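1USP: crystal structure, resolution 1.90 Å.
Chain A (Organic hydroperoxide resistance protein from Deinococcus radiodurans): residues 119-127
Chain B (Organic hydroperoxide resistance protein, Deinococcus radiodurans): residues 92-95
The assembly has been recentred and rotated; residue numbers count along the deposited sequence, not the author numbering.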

# COMPACT_ATOMS: atom_id res chain seq x y z
N GLU A 119 -1.62 -16.33 -5.55
CA GLU A 119 -0.37 -16.84 -6.07
C GLU A 119 0.28 -15.79 -6.95
O GLU A 119 1.49 -15.69 -6.97
CB GLU A 119 -0.62 -18.13 -6.86
CG GLU A 119 0.61 -18.63 -7.61
CD GLU A 119 1.09 -19.98 -7.16
OE1 GLU A 119 1.06 -20.26 -5.94
OE2 GLU A 119 1.53 -20.77 -8.03
N VAL A 120 -0.52 -15.02 -7.68
CA VAL A 120 -0.03 -14.08 -8.68
C VAL A 120 0.25 -12.67 -8.12
O VAL A 120 1.22 -12.02 -8.50
CB VAL A 120 -1.02 -13.99 -9.86
CG1 VAL A 120 -0.76 -12.77 -10.73
CG2 VAL A 120 -0.94 -15.25 -10.68
N CYS A 121 -0.63 -12.22 -7.23
CA CYS A 121 -0.61 -10.85 -6.74
C CYS A 121 0.75 -10.48 -6.15
O CYS A 121 1.20 -11.17 -5.25
CB CYS A 121 -1.71 -10.71 -5.67
SG CYS A 121 -1.69 -9.17 -4.78
N PRO A 122 1.42 -9.43 -6.65
CA PRO A 122 2.69 -9.01 -6.06
C PRO A 122 2.64 -8.55 -4.60
O PRO A 122 3.65 -8.68 -3.93
CB PRO A 122 3.17 -7.89 -6.99
CG PRO A 122 1.98 -7.44 -7.68
CD PRO A 122 1.10 -8.64 -7.85
N TYR A 123 1.51 -8.03 -4.12
CA TYR A 123 1.40 -7.67 -2.70
C TYR A 123 1.48 -8.96 -1.86
O TYR A 123 2.10 -8.97 -0.80
CB TYR A 123 0.08 -6.95 -2.39
CG TYR A 123 -0.01 -5.45 -2.61
CD1 TYR A 123 0.33 -4.87 -3.83
CD2 TYR A 123 -0.52 -4.60 -1.62
CE1 TYR A 123 0.21 -3.52 -4.04
CE2 TYR A 123 -0.67 -3.24 -1.84
CZ TYR A 123 -0.30 -2.71 -3.05
OH TYR A 123 -0.44 -1.35 -3.27
N SER A 124 0.85 -10.03 -2.34
CA SER A 124 0.94 -11.34 -1.68
C SER A 124 2.36 -11.90 -1.69
O SER A 124 2.83 -12.44 -0.66
CB SER A 124 -0.04 -12.35 -2.31
OG SER A 124 -1.39 -11.97 -2.13
N ALA A 125 3.04 -11.78 -2.82
CA ALA A 125 4.45 -12.18 -2.89
C ALA A 125 5.30 -11.37 -1.90
O ALA A 125 6.15 -11.92 -1.21
CB ALA A 125 4.98 -12.00 -4.30
N ALA A 126 5.04 -10.07 -1.83
CA ALA A 126 5.78 -9.16 -0.95
C ALA A 126 5.63 -9.47 0.52
O ALA A 126 6.56 -9.25 1.29
CB ALA A 126 5.34 -7.71 -1.19
N THR A 127 4.45 -9.96 0.92
CA THR A 127 4.13 -10.14 2.33
C THR A 127 4.16 -11.59 2.77
O THR A 127 3.89 -11.90 3.94
CB THR A 127 2.75 -9.56 2.66
OG1 THR A 127 1.74 -10.17 1.84
CG2 THR A 127 2.71 -8.07 2.34
N PHE B 92 5.29 -11.98 -10.84
CA PHE B 92 5.34 -10.58 -10.39
C PHE B 92 5.96 -10.37 -8.99
O PHE B 92 5.62 -11.06 -8.02
CB PHE B 92 3.94 -9.96 -10.43
CG PHE B 92 3.34 -9.92 -11.80
CD1 PHE B 92 2.39 -10.87 -12.18
CD2 PHE B 92 3.74 -8.96 -12.73
CE1 PHE B 92 1.84 -10.85 -13.46
CE2 PHE B 92 3.20 -8.93 -14.00
CZ PHE B 92 2.24 -9.87 -14.37
N ALA B 93 6.88 -9.40 -8.90
CA ALA B 93 7.47 -8.97 -7.63
C ALA B 93 7.68 -7.45 -7.60
O ALA B 93 7.81 -6.80 -8.65
CB ALA B 93 8.77 -9.66 -7.40
N LEU B 94 7.73 -6.90 -6.39
CA LEU B 94 7.94 -5.48 -6.21
C LEU B 94 9.38 -5.24 -5.80
O LEU B 94 10.00 -6.08 -5.17
CB LEU B 94 7.00 -4.92 -5.15
CG LEU B 94 5.51 -5.03 -5.44
CD1 LEU B 94 4.71 -4.72 -4.19
CD2 LEU B 94 5.11 -4.09 -6.58
N ASP B 95 9.88 -4.08 -6.19
CA ASP B 95 11.22 -3.62 -5.86
C ASP B 95 11.04 -2.22 -5.29
O ASP B 95 10.27 -1.45 -5.82
CB ASP B 95 12.01 -3.59 -7.16
CG ASP B 95 13.42 -3.15 -6.98
OD1 ASP B 95 14.14 -3.78 -6.18
OD2 ASP B 95 13.89 -2.16 -7.59
O HOH W 1 3.47 -14.05 -9.50
O HOH W 2 6.39 -8.49 -4.51

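This is an apolar helix-against-strand contact between two chains, without a direct hydrogen bond across it but bridged by two waters that link backbone to backbone. The axes of the helix that begins at Pro A122 in chain A and strand 93-95 in chain B approach to 7.2 Å, with 70° between their N-to-C directions, so the elements cross steeply; the closest pair of CA atoms is Pro A122 CA and Ala B93 CA, 5.0 Å apart. Along the extended backbone the CA-to-CB bonds alternate: those of Phe B92 and Leu B94 point toward the chain A stretch, that of Ala B93 away.

Pro A122 meets both: its CD is 4.1 Å from Phe B92 CB, and its CB is 4.0 Å from Leu B94 CG. Leu B94 reaches further along the helix, its CD1 lying 4.3 Å from Ala A126 CB and 4.4 Å from Tyr A123 CD1. Val A120 CG1 approaches Phe B92 CD1 obliquely at 4.0 Å. These separations fit van der Waals packing.

The polar backbone is served by water. Water 1 donates to Val A120 O (3.2 Å) and accepts from Phe B92 N (3.1 Å); water 2 donates to Pro A122 O and accepts from Leu B94 N, both at 2.8 Å. Pro A122 O also accepts Ala A126 N at 2.9 Å, so the second bridge adds to a helical hydrogen bond.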